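Local coordinates for arylalkylamine N-Acetyltransferase like 5b (Aedes aegypti, PDB 4FD4), which probably transfers acyl groups from acyl-CoA to the amino group of arylalkylamines such as serotonin and dopamine, as a member of the GNAT acetyltransferase family, at residues Thr60-Ala64 against Leu147-Gln151; Val75-Ile81 against Ala126-Leu132; Asp85-Val90 against Leu108-Arg113; Lys161-Phe167 against Lys211-Leu217. All blocks are in the same frame, centred on the assembly; numbering follows the deposited sequence.

Interaction 1: Thr60-Ala64 against Leu147-Gln151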
loop_
_atom_site.group_PDB
_atom_site.type_symbol
_atom_site.label_atom_id
_atom_site.label_comp_id
_atom_site.label_asym_id
_atom_site.label_seq_id
_atom_site.Cartn_x
_atom_site.Cartn_y
_atom_site.Cartn_z
ATOM N N THR A 60 -1.457 3.706 -12.433
ATOM C CA THR A 60 -1.217 4.284 -11.103
ATOM C C THR A 60 -0.123 3.527 -10.321
ATOM O O THR A 60 -0.070 3.553 -9.081
ATOM C CB THR A 60 -2.525 4.398 -10.307
ATOM O OG1 THR A 60 -3.125 3.104 -10.193
ATOM C CG2 THR A 60 -3.496 5.318 -11.031
ATOM N N VAL A 61 0.736 2.843 -11.072
ATOM C CA VAL A 61 1.930 2.218 -10.519
ATOM C C VAL A 61 3.129 3.056 -10.923
ATOM O O VAL A 61 3.396 3.248 -12.110
ATOM C CB VAL A 61 2.083 0.756 -10.992
ATOM C CG1 VAL A 61 3.432 0.196 -10.594
ATOM C CG2 VAL A 61 0.964 -0.098 -10.403
ATOM N N VAL A 62 3.825 3.594 -9.927
ATOM C CA VAL A 62 4.975 4.445 -10.187
ATOM C C VAL A 62 6.244 3.685 -9.823
ATOM O O VAL A 62 6.310 3.035 -8.783
ATOM C CB VAL A 62 4.950 5.747 -9.369
ATOM C CG1 VAL A 62 6.204 6.577 -9.667
ATOM C CG2 VAL A 62 3.696 6.556 -9.656
ATOM N N VAL A 63 7.252 3.777 -10.680
ATOM C CA VAL A 63 8.494 3.093 -10.433
ATOM C C VAL A 63 9.614 4.110 -10.405
ATOM O O VAL A 63 9.545 5.178 -11.053
ATOM C CB VAL A 63 8.781 2.013 -11.481
ATOM C CG1 VAL A 63 7.815 0.830 -11.322
ATOM C CG2 VAL A 63 8.692 2.607 -12.877
ATOM N N ALA A 64 10.612 3.776 -9.601
ATOM C CA ALA A 64 11.884 4.488 -9.581
ATOM C C ALA A 64 12.872 3.523 -10.223
ATOM O O ALA A 64 13.020 2.361 -9.786
ATOM C CB ALA A 64 12.296 4.813 -8.157
ATOM N N LEU A 147 8.903 9.148 -4.531
ATOM C CA LEU A 147 7.792 8.257 -4.911
ATOM C C LEU A 147 6.460 8.772 -4.388
ATOM O O LEU A 147 5.485 8.877 -5.143
ATOM C CB LEU A 147 8.020 6.838 -4.397
ATOM C CG LEU A 147 8.953 5.962 -5.217
ATOM C CD1 LEU A 147 9.251 4.658 -4.468
ATOM C CD2 LEU A 147 8.324 5.684 -6.590
ATOM N N LEU A 148 6.408 9.088 -3.094
ATOM C CA LEU A 148 5.164 9.568 -2.497
ATOM C C LEU A 148 4.758 10.896 -3.111
ATOM O O LEU A 148 3.586 11.136 -3.382
ATOM C CB LEU A 148 5.322 9.727 -0.978
ATOM C CG LEU A 148 4.158 9.452 -0.014
ATOM C CD1 LEU A 148 4.153 10.457 1.138
ATOM C CD2 LEU A 148 2.786 9.378 -0.679
ATOM N N GLN A 149 5.723 11.779 -3.318
ATOM C CA GLN A 149 5.410 13.074 -3.915
ATOM C C GLN A 149 4.904 12.877 -5.331
ATOM O O GLN A 149 4.019 13.595 -5.783
ATOM C CB GLN A 149 6.626 13.994 -3.957
ATOM C CG GLN A 149 6.279 15.359 -4.554
ATOM C CD GLN A 149 5.400 16.150 -3.610
ATOM O OE1 GLN A 149 5.779 16.386 -2.467
ATOM N NE2 GLN A 149 4.204 16.518 -4.061
ATOM N N PHE A 150 5.492 11.924 -6.043
ATOM C CA PHE A 150 5.065 11.659 -7.408
ATOM C C PHE A 150 3.603 11.205 -7.358
ATOM O O PHE A 150 2.780 11.674 -8.148
ATOM C CB PHE A 150 5.996 10.640 -8.094
ATOM C CG PHE A 150 5.734 10.451 -9.580
ATOM C CD1 PHE A 150 6.697 10.803 -10.526
ATOM C CD2 PHE A 150 4.526 9.908 -10.030
ATOM C CE1 PHE A 150 6.463 10.632 -11.905
ATOM C CE2 PHE A 150 4.286 9.726 -11.408
ATOM C CZ PHE A 150 5.253 10.082 -12.339
ATOM N N GLN A 151 3.266 10.329 -6.412
ATOM C CA GLN A 151 1.875 9.855 -6.305
ATOM C C GLN A 151 0.920 11.010 -5.958
ATOM O O GLN A 151 -0.197 11.089 -6.476
ATOM C CB GLN A 151 1.760 8.706 -5.292
ATOM C CG GLN A 151 2.335 7.359 -5.776
ATOM C CD GLN A 151 1.427 6.631 -6.772
ATOM O OE1 GLN A 151 0.618 7.255 -7.463
ATOM N NE2 GLN A 151 1.560 5.301 -6.841
#
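V62 makes the main apolar contact between strand and helix. Its CA-to-CB bond points at the helix, and with chi1 in the t well both methyls meet F150, CG1 also reaching L147 and CG2 Q151. V62 CG1 lies over a face of the F150 ring, 4.0 Å from the centroid in a CH-pi contact, and reaches L147 CD2 at 3.8 Å. V62 CG2 is 3.5 Å from F150 CD2 and 3.7 Å from Q151 CD. L147 leaves its helix sideways, but its m,t rotamer carries CD2 back toward the strand, where it also approaches A64 CB (4.4 Å). Q151 folds more sharply: chi1 and chi2 are both m, curling the amide toward the start of the strand so that NE2 donates a nearly linear bond (173°) to the backbone carbonyl T60 O at 3.3 Å. NE2 also bonds to the hydroxyl of S76, and OE1 to Y127 OH, so the buried amide is held at both ends. The p rotamer of T60 directs OG1 instead to A78 O. V61 and V63, pointing away, pack on strand 71-81. In GNAT proteins the helix after the fourth strand follows the pyrophosphate-binding loop, and helix 143-158 matches that position. It crosses this side of the sheet, F150 resting on L9 and V11 of strand 7-11, and L147 on L132 and V134 of strand 126-134.

Interaction 2: Val75-Ile81 against Ala126-Leu132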
loop_
_atom_site.group_PDB
_atom_site.type_symbol
_atom_site.label_atom_id
_atom_site.label_comp_id
_atom_site.label_asym_id
_atom_site.label_seq_id
_atom_site.Cartn_x
_atom_site.Cartn_y
_atom_site.Cartn_z
ATOM N N VAL A 75 9.105 1.278 -5.968
ATOM C CA VAL A 75 7.773 1.143 -6.578
ATOM C C VAL A 75 6.712 1.638 -5.610
ATOM O O VAL A 75 6.868 1.530 -4.391
ATOM C CB VAL A 75 7.494 -0.317 -7.003
ATOM C CG1 VAL A 75 7.605 -1.245 -5.783
ATOM C CG2 VAL A 75 6.075 -0.475 -7.700
ATOM N N SER A 76 5.649 2.228 -6.153
ATOM C CA SER A 76 4.508 2.646 -5.354
ATOM C C SER A 76 3.241 2.307 -6.121
ATOM O O SER A 76 3.114 2.621 -7.302
ATOM C CB SER A 76 4.538 4.139 -5.048
ATOM O OG SER A 76 3.370 4.500 -4.308
ATOM N N ILE A 77 2.304 1.679 -5.439
ATOM C CA ILE A 77 1.068 1.277 -6.090
ATOM C C ILE A 77 -0.102 1.915 -5.366
ATOM O O ILE A 77 -0.217 1.841 -4.133
ATOM C CB ILE A 77 0.941 -0.249 -6.156
ATOM C CG1 ILE A 77 2.148 -0.813 -6.919
ATOM C CG2 ILE A 77 -0.380 -0.657 -6.818
ATOM C CD1 ILE A 77 2.053 -2.268 -7.248
ATOM N N ALA A 78 -0.948 2.582 -6.142
ATOM C CA ALA A 78 -2.089 3.308 -5.583
ATOM C C ALA A 78 -3.314 3.055 -6.462
ATOM O O ALA A 78 -3.188 2.620 -7.606
ATOM C CB ALA A 78 -1.783 4.781 -5.526
ATOM N N GLY A 79 -4.494 3.354 -5.938
ATOM C CA GLY A 79 -5.725 3.194 -6.702
ATOM C C GLY A 79 -6.822 3.974 -6.007
ATOM O O GLY A 79 -6.638 4.409 -4.869
ATOM N N PRO A 80 -7.974 4.143 -6.678
ATOM C CA PRO A 80 -9.061 4.899 -6.052
ATOM C C PRO A 80 -9.702 4.075 -4.946
ATOM O O PRO A 80 -9.701 2.849 -5.009
ATOM C CB PRO A 80 -10.048 5.131 -7.206
ATOM C CG PRO A 80 -9.796 3.957 -8.157
ATOM C CD PRO A 80 -8.327 3.606 -8.003
ATOM N N ILE A 81 -10.215 4.745 -3.922
ATOM C CA ILE A 81 -11.107 4.084 -2.972
ATOM C C ILE A 81 -12.377 4.915 -2.896
ATOM O O ILE A 81 -12.361 6.118 -3.178
ATOM C CB ILE A 81 -10.487 3.943 -1.565
ATOM C CG1 ILE A 81 -10.047 5.312 -1.049
ATOM C CG2 ILE A 81 -9.311 2.962 -1.600
ATOM C CD1 ILE A 81 -9.512 5.279 0.376
ATOM N N ALA A 126 -11.206 8.891 -3.129
ATOM C CA ALA A 126 -9.900 9.354 -2.678
ATOM C C ALA A 126 -8.852 8.497 -3.366
ATOM O O ALA A 126 -9.181 7.441 -3.903
ATOM C CB ALA A 126 -9.794 9.221 -1.170
ATOM N N TYR A 127 -7.600 8.940 -3.348
ATOM C CA TYR A 127 -6.511 8.175 -3.954
ATOM C C TYR A 127 -5.715 7.517 -2.841
ATOM O O TYR A 127 -5.161 8.199 -1.975
ATOM C CB TYR A 127 -5.614 9.120 -4.749
ATOM C CG TYR A 127 -4.597 8.500 -5.695
ATOM C CD1 TYR A 127 -3.243 8.502 -5.381
ATOM C CD2 TYR A 127 -4.978 7.994 -6.929
ATOM C CE1 TYR A 127 -2.294 7.975 -6.261
ATOM C CE2 TYR A 127 -4.040 7.463 -7.820
ATOM C CZ TYR A 127 -2.706 7.455 -7.481
ATOM O OH TYR A 127 -1.785 6.932 -8.373
ATOM N N HIS A 128 -5.627 6.194 -2.881
ATOM C CA HIS A 128 -5.052 5.450 -1.769
ATOM C C HIS A 128 -3.763 4.740 -2.157
ATOM O O HIS A 128 -3.765 3.882 -3.037
ATOM C CB HIS A 128 -6.067 4.438 -1.252
ATOM C CG HIS A 128 -5.656 3.778 0.022
ATOM N ND1 HIS A 128 -5.678 4.428 1.235
ATOM C CD2 HIS A 128 -5.219 2.519 0.276
ATOM C CE1 HIS A 128 -5.270 3.606 2.181
ATOM N NE2 HIS A 128 -4.982 2.439 1.624
ATOM N N VAL A 129 -2.661 5.120 -1.520
ATOM C CA VAL A 129 -1.405 4.425 -1.715
ATOM C C VAL A 129 -1.456 3.095 -0.972
ATOM O O VAL A 129 -1.526 3.065 0.264
ATOM C CB VAL A 129 -0.186 5.252 -1.222
ATOM C CG1 VAL A 129 1.104 4.485 -1.488
ATOM C CG2 VAL A 129 -0.133 6.598 -1.921
ATOM N N HIS A 130 -1.429 2.004 -1.732
ATOM C CA HIS A 130 -1.419 0.649 -1.170
ATOM C C HIS A 130 0.009 0.209 -0.846
ATOM O O HIS A 130 0.245 -0.466 0.158
ATOM C CB HIS A 130 -1.989 -0.366 -2.167
ATOM C CG HIS A 130 -3.434 -0.144 -2.523
ATOM N ND1 HIS A 130 -4.457 -0.343 -1.632
ATOM C CD2 HIS A 130 -4.008 0.221 -3.698
ATOM C CE1 HIS A 130 -5.618 -0.097 -2.232
ATOM N NE2 HIS A 130 -5.370 0.252 -3.479
ATOM N N ILE A 131 0.947 0.557 -1.728
ATOM C CA ILE A 131 2.341 0.110 -1.587
ATOM C C ILE A 131 3.327 1.274 -1.787
ATOM O O ILE A 131 3.165 2.087 -2.692
ATOM C CB ILE A 131 2.677 -1.002 -2.617
ATOM C CG1 ILE A 131 1.869 -2.273 -2.335
ATOM C CG2 ILE A 131 4.178 -1.311 -2.635
ATOM C CD1 ILE A 131 1.997 -3.345 -3.416
ATOM N N LEU A 132 4.341 1.358 -0.933
ATOM C CA LEU A 132 5.451 2.295 -1.135
ATOM C C LEU A 132 6.702 1.551 -0.684
ATOM O O LEU A 132 6.846 1.257 0.502
ATOM C CB LEU A 132 5.255 3.547 -0.279
ATOM C CG LEU A 132 6.345 4.632 -0.243
ATOM C CD1 LEU A 132 6.568 5.222 -1.616
ATOM C CD2 LEU A 132 5.983 5.733 0.748
HETATM O O HOH W 1 -7.758 0.812 -4.920
#
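Strands 75-81 and 126-132 pair antiparallel through eight hydrogen bonds, one of them from a side chain. I81 N donates to A126 O (2.9 Å) and A126 N to I81 O (3.0 Å), while G79 N to H128 O (3.0 Å) and H128 N to G79 O (2.9 Å) form the next reciprocal pair. Then the register slips. I77 O accepts from both H130 N (2.7 Å) and I131 N (3.0 Å), a classic beta bulge, with the H130 backbone near-helical. A bulge in the fourth strand is a hallmark of the GNAT fold, lying where the acyl-CoA thioester binds in relatives; here L132 N, just beyond it, is hydrogen-bonded to a glycerol, probably from the crystallisation liquor. I131 O is also doubly engaged, receiving I77 N at 2.9 Å and S76 OG at 2.9 Å; that hydroxyl additionally meets Q151 NE2. Water 1 links P80 O and H130 NE2, 2.8 Å from each. H128 ND1 is satisfied by S164 OG, its NE2 has a weak bond to D166 OD2, and Y127 OH bonds to Q151 OE1. A78 CB touches Y127 CE1 (3.3 Å); on the opposite face I77 CD1 meets I131 CD1 (4.0 Å).

Interaction 3: Asp85-Val90 against Leu108-Arg113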
loop_
_atom_site.group_PDB
_atom_site.type_symbol
_atom_site.label_atom_id
_atom_site.label_comp_id
_atom_site.label_asym_id
_atom_site.label_seq_id
_atom_site.Cartn_x
_atom_site.Cartn_y
_atom_site.Cartn_z
ATOM N N ASP A 85 -16.381 0.176 -0.842
ATOM C CA ASP A 85 -15.219 -0.667 -1.101
ATOM C C ASP A 85 -14.972 -1.704 -0.009
ATOM O O ASP A 85 -14.755 -2.863 -0.316
ATOM C CB ASP A 85 -13.964 0.168 -1.384
ATOM C CG ASP A 85 -13.958 0.751 -2.792
ATOM O OD1 ASP A 85 -13.017 1.502 -3.118
ATOM O OD2 ASP A 85 -14.891 0.463 -3.575
ATOM N N PRO A 86 -15.018 -1.301 1.267
ATOM C CA PRO A 86 -14.853 -2.319 2.318
ATOM C C PRO A 86 -15.778 -3.540 2.186
ATOM O O PRO A 86 -15.306 -4.681 2.312
ATOM C CB PRO A 86 -15.151 -1.535 3.599
ATOM C CG PRO A 86 -14.703 -0.141 3.265
ATOM C CD PRO A 86 -15.069 0.064 1.821
ATOM N N ASP A 87 -17.068 -3.324 1.940
ATOM C CA ASP A 87 -17.992 -4.458 1.794
ATOM C C ASP A 87 -17.630 -5.346 0.600
ATOM O O ASP A 87 -17.631 -6.579 0.696
ATOM C CB ASP A 87 -19.442 -3.968 1.690
ATOM C CG ASP A 87 -19.956 -3.374 2.998
ATOM O OD1 ASP A 87 -19.534 -3.847 4.076
ATOM O OD2 ASP A 87 -20.774 -2.432 2.950
ATOM N N ALA A 88 -17.315 -4.719 -0.525
ATOM C CA ALA A 88 -16.839 -5.458 -1.688
ATOM C C ALA A 88 -15.569 -6.266 -1.382
ATOM O O ALA A 88 -15.417 -7.398 -1.848
ATOM C CB ALA A 88 -16.609 -4.519 -2.856
ATOM N N MET A 89 -14.665 -5.689 -0.595
ATOM C CA MET A 89 -13.441 -6.394 -0.210
ATOM C C MET A 89 -13.764 -7.607 0.643
ATOM O O MET A 89 -13.158 -8.660 0.484
ATOM C CB MET A 89 -12.477 -5.464 0.532
ATOM C CG MET A 89 -11.871 -4.395 -0.369
ATOM S SD MET A 89 -11.298 -2.946 0.528
ATOM C CE MET A 89 -9.805 -3.603 1.272
ATOM N N VAL A 90 -14.720 -7.465 1.557
ATOM C CA VAL A 90 -15.130 -8.601 2.394
ATOM C C VAL A 90 -15.717 -9.725 1.519
ATOM O O VAL A 90 -15.418 -10.936 1.699
ATOM C CB VAL A 90 -16.126 -8.136 3.495
ATOM C CG1 VAL A 90 -16.650 -9.310 4.296
ATOM C CG2 VAL A 90 -15.444 -7.131 4.425
ATOM N N LEU A 108 -7.433 -5.071 5.588
ATOM C CA LEU A 108 -7.376 -3.857 4.768
ATOM C C LEU A 108 -8.723 -3.151 4.733
ATOM O O LEU A 108 -8.807 -1.920 4.841
ATOM C CB LEU A 108 -6.956 -4.197 3.336
ATOM C CG LEU A 108 -5.544 -4.753 3.163
ATOM C CD1 LEU A 108 -5.268 -5.093 1.690
ATOM C CD2 LEU A 108 -4.529 -3.760 3.687
ATOM N N ALA A 109 -9.771 -3.949 4.547
ATOM C CA ALA A 109 -11.136 -3.450 4.577
ATOM C C ALA A 109 -11.419 -2.753 5.908
ATOM O O ALA A 109 -12.008 -1.675 5.933
ATOM C CB ALA A 109 -12.128 -4.593 4.341
ATOM N N LEU A 110 -10.999 -3.359 7.012
ATOM C CA LEU A 110 -11.212 -2.749 8.333
ATOM C C LEU A 110 -10.484 -1.414 8.424
ATOM O O LEU A 110 -11.032 -0.418 8.921
ATOM C CB LEU A 110 -10.710 -3.676 9.443
ATOM C CG LEU A 110 -10.550 -3.079 10.849
ATOM C CD1 LEU A 110 -11.881 -2.584 11.400
ATOM C CD2 LEU A 110 -9.948 -4.120 11.782
ATOM N N LEU A 111 -9.242 -1.398 7.945
ATOM C CA LEU A 111 -8.453 -0.173 7.966
ATOM C C LEU A 111 -9.195 0.921 7.206
ATOM O O LEU A 111 -9.328 2.059 7.692
ATOM C CB LEU A 111 -7.065 -0.409 7.372
ATOM C CG LEU A 111 -6.134 -1.271 8.232
ATOM C CD1 LEU A 111 -5.023 -1.855 7.377
ATOM C CD2 LEU A 111 -5.567 -0.467 9.393
ATOM N N GLU A 112 -9.705 0.564 6.030
ATOM C CA GLU A 112 -10.346 1.544 5.163
ATOM C C GLU A 112 -11.651 2.039 5.779
ATOM O O GLU A 112 -11.963 3.231 5.752
ATOM C CB GLU A 112 -10.591 0.965 3.767
ATOM C CG GLU A 112 -11.044 2.003 2.774
ATOM C CD GLU A 112 -11.235 1.461 1.368
ATOM O OE1 GLU A 112 -10.500 0.531 0.945
ATOM O OE2 GLU A 112 -12.123 1.995 0.676
ATOM N N ARG A 113 -12.402 1.109 6.347
ATOM C CA ARG A 113 -13.705 1.402 6.934
ATOM C C ARG A 113 -13.541 2.310 8.140
ATOM O O ARG A 113 -14.318 3.237 8.337
ATOM C CB ARG A 113 -14.393 0.103 7.356
ATOM C CG ARG A 113 -15.911 0.222 7.445
ATOM C CD ARG A 113 -16.509 -0.984 8.149
ATOM N NE ARG A 113 -16.305 -2.245 7.433
ATOM C CZ ARG A 113 -17.067 -2.674 6.427
ATOM N NH1 ARG A 113 -16.812 -3.842 5.851
ATOM N NH2 ARG A 113 -18.075 -1.931 5.982
#
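This is an antiparallel helix-helix contact, partly buried, at the edge of the fold where helices 85-95 and 99-115 occupy the connection between strands 71-81 and 126-134. The short axes approach to 8.7 Å at 169°. Small side chains permit a close fit: P86 and A109 have CA atoms only 4.5 Å apart, and A109 CB sits 3.9 Å from M89 CB and 4.2 Å from V90 CG2. The pair thus forms a helical hairpin inserted in the chain between the third and fourth strands, which are themselves neighbours in the GNAT sheet; helix 99-115 also packs L110 and L111 on L187 of strand 182-188. M89 reaches across to helix 99-115, its CE 3.6 Å from L108 CB and 3.3 Å from A109 N. On the solvent side R113 forms a salt bridge with D87, with NH2 at 3.1 Å and NH1 at 3.2 Å from the same OD1; P86 CB lies over a face of the guanidinium, 3.6 Å from CZ. E112 brings OE2 within 3.9 Å of D85 OD1, a like-charge approach, although D85 OD1 accepts a hydrogen bond from Q82 N.

Interaction 4: Lys161-Phe167 against Lys211-Leu217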
loop_
_atom_site.group_PDB
_atom_site.type_symbol
_atom_site.label_atom_id
_atom_site.label_comp_id
_atom_site.label_asym_id
_atom_site.label_seq_id
_atom_site.Cartn_x
_atom_site.Cartn_y
_atom_site.Cartn_z
ATOM N N LYS A 161 -9.282 14.678 -5.053
ATOM C CA LYS A 161 -9.333 15.777 -4.100
ATOM C C LYS A 161 -8.627 15.414 -2.805
ATOM O O LYS A 161 -8.434 16.270 -1.952
ATOM C CB LYS A 161 -10.780 16.216 -3.830
ATOM C CG LYS A 161 -11.478 16.815 -5.049
ATOM C CD LYS A 161 -10.539 17.712 -5.850
ATOM C CE LYS A 161 -10.943 19.185 -5.781
ATOM N NZ LYS A 161 -12.189 19.487 -6.559
ATOM N N ALA A 162 -8.242 14.146 -2.665
ATOM C CA ALA A 162 -7.548 13.682 -1.463
ATOM C C ALA A 162 -6.707 12.427 -1.721
ATOM O O ALA A 162 -7.056 11.605 -2.575
ATOM C CB ALA A 162 -8.551 13.427 -0.327
ATOM N N ILE A 163 -5.614 12.287 -0.974
ATOM C CA ILE A 163 -4.773 11.090 -1.039
ATOM C C ILE A 163 -4.572 10.509 0.357
ATOM O O ILE A 163 -4.480 11.257 1.329
ATOM C CB ILE A 163 -3.392 11.399 -1.649
ATOM C CG1 ILE A 163 -2.586 10.110 -1.843
ATOM C CG2 ILE A 163 -2.626 12.359 -0.763
ATOM C CD1 ILE A 163 -1.210 10.345 -2.498
ATOM N N SER A 164 -4.503 9.180 0.458
ATOM C CA SER A 164 -4.314 8.511 1.737
ATOM C C SER A 164 -3.422 7.294 1.606
ATOM O O SER A 164 -3.032 6.910 0.502
ATOM C CB SER A 164 -5.659 8.095 2.353
ATOM O OG SER A 164 -6.442 7.350 1.439
ATOM N N GLY A 165 -3.098 6.689 2.739
ATOM C CA GLY A 165 -2.309 5.471 2.733
ATOM C C GLY A 165 -2.309 4.752 4.065
ATOM O O GLY A 165 -2.556 5.357 5.116
ATOM N N ASP A 166 -2.050 3.449 4.013
ATOM C CA ASP A 166 -1.841 2.656 5.208
ATOM C C ASP A 166 -0.337 2.447 5.355
ATOM O O ASP A 166 0.273 1.692 4.598
ATOM C CB ASP A 166 -2.564 1.307 5.098
ATOM C CG ASP A 166 -4.065 1.462 4.922
ATOM O OD1 ASP A 166 -4.656 2.358 5.566
ATOM O OD2 ASP A 166 -4.653 0.698 4.126
ATOM N N PHE A 167 0.254 3.154 6.309
ATOM C CA PHE A 167 1.696 3.156 6.487
ATOM C C PHE A 167 2.107 2.290 7.663
ATOM O O PHE A 167 1.743 2.558 8.814
ATOM C CB PHE A 167 2.196 4.594 6.618
ATOM C CG PHE A 167 1.874 5.438 5.420
ATOM C CD1 PHE A 167 2.579 5.273 4.241
ATOM C CD2 PHE A 167 0.842 6.367 5.457
ATOM C CE1 PHE A 167 2.277 6.033 3.124
ATOM C CE2 PHE A 167 0.540 7.131 4.340
ATOM C CZ PHE A 167 1.260 6.960 3.175
ATOM N N LYS A 211 -0.668 2.930 10.498
ATOM C CA LYS A 211 -1.306 4.244 10.558
ATOM C C LYS A 211 -1.884 4.669 9.218
ATOM O O LYS A 211 -1.170 4.734 8.228
ATOM C CB LYS A 211 -0.320 5.312 11.047
ATOM C CG LYS A 211 0.260 5.068 12.439
ATOM C CD LYS A 211 0.461 6.400 13.159
ATOM C CE LYS A 211 1.186 6.241 14.489
ATOM N NZ LYS A 211 2.617 5.863 14.301
ATOM N N THR A 212 -3.177 4.965 9.189
ATOM C CA THR A 212 -3.810 5.492 7.991
ATOM C C THR A 212 -3.700 7.017 7.991
ATOM O O THR A 212 -4.206 7.691 8.899
ATOM C CB THR A 212 -5.292 5.059 7.903
ATOM O OG1 THR A 212 -5.378 3.631 8.010
ATOM C CG2 THR A 212 -5.907 5.513 6.587
ATOM N N CYS A 213 -3.033 7.564 6.980
ATOM C CA CYS A 213 -2.850 9.017 6.896
ATOM C C CYS A 213 -3.474 9.581 5.623
ATOM O O CYS A 213 -3.668 8.848 4.638
ATOM C CB CYS A 213 -1.362 9.384 6.991
ATOM S SG CYS A 213 -0.490 8.527 8.328
ATOM N N VAL A 214 -3.788 10.879 5.643
ATOM C CA VAL A 214 -4.578 11.492 4.574
ATOM C C VAL A 214 -4.289 12.990 4.404
ATOM O O VAL A 214 -3.926 13.680 5.359
ATOM C CB VAL A 214 -6.088 11.308 4.832
ATOM C CG1 VAL A 214 -6.480 11.990 6.138
ATOM C CG2 VAL A 214 -6.906 11.871 3.672
ATOM N N LYS A 215 -4.475 13.485 3.185
ATOM C CA LYS A 215 -4.215 14.884 2.867
ATOM C C LYS A 215 -5.109 15.353 1.714
ATOM O O LYS A 215 -5.278 14.643 0.714
ATOM C CB LYS A 215 -2.729 15.059 2.548
ATOM C CG LYS A 215 -2.388 16.198 1.615
ATOM C CD LYS A 215 -0.874 16.438 1.614
ATOM C CE LYS A 215 -0.446 17.131 0.324
ATOM N NZ LYS A 215 0.918 17.737 0.428
ATOM N N LEU A 216 -5.727 16.522 1.883
ATOM C CA LEU A 216 -6.495 17.124 0.804
ATOM C C LEU A 216 -5.514 17.577 -0.259
ATOM O O LEU A 216 -4.403 18.020 0.049
ATOM C CB LEU A 216 -7.316 18.321 1.300
ATOM C CG LEU A 216 -8.833 18.166 1.192
ATOM C CD1 LEU A 216 -9.336 17.119 2.180
ATOM C CD2 LEU A 216 -9.554 19.499 1.411
ATOM N N LEU A 217 -5.924 17.462 -1.514
ATOM C CA LEU A 217 -5.063 17.868 -2.619
ATOM C C LEU A 217 -5.574 19.168 -3.244
ATOM O O LEU A 217 -6.757 19.523 -3.111
ATOM C CB LEU A 217 -4.948 16.751 -3.658
ATOM C CG LEU A 217 -4.282 15.463 -3.169
ATOM C CD1 LEU A 217 -4.647 14.274 -4.053
ATOM C CD2 LEU A 217 -2.763 15.618 -3.078
ATOM O OXT LEU A 217 -4.800 19.902 -3.874
#
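C213 is known in another structure of this protein to form a disulfide with C183, but the bond is absent here. C213 SG lies beside the F167 ring instead, 3.8 Å from F167 CD2 and 5.1 Å from the centroid, an oblique sulfur-aromatic contact. Both side chains also pack on A176 of helix 170-178. The ring occupies space that G165 leaves empty: a CB on that residue would clash with F167 CZ. Around it runs a regular antiparallel ladder from F167-K211 to I163-K215, with F167 N to K211 O and C213 N to G165 O both at 2.9 Å. L217 N extends the ladder by donating to K161 O (2.8 Å), while L217 CD1 packs on I163 CB at 4.0 Å. On the other face T212 OG1 donates to D166 OD1 (2.8 Å). Strand 209-216, last in the chain, lies between 162-167 and 182-188, as in GNAT sheets. Backbone bonds carry most of the pairing, so the ladder does not depend on a disulfide at C213, consistent with its forming here without one.

Interactions 1, 2 and 4 share one sheet. Interactions 1 and 2, centres 9 Å apart, are tied by side-chain hydrogen bonds from Q151 and T60. Interaction 2 joins interaction 4, also 9 Å between centres, through the parallel pairing of strands 126-134 and 162-167 (Y127 O to S164 N and V129 N to S164 O, each 2.7 Å); in GNATs the splay between these strands admits acyl-CoA. Interaction 3 flanks this core, touching interaction 2 where I81 CB meets E112 OE2 at 3.4 Å, and lies about 24 Å from interaction 1 between centres. Bound glycerol, probably from the crystallisation liquor, lies about 4 Å from the side chain of I81, of P86 and of F167, not necessarily the same molecule.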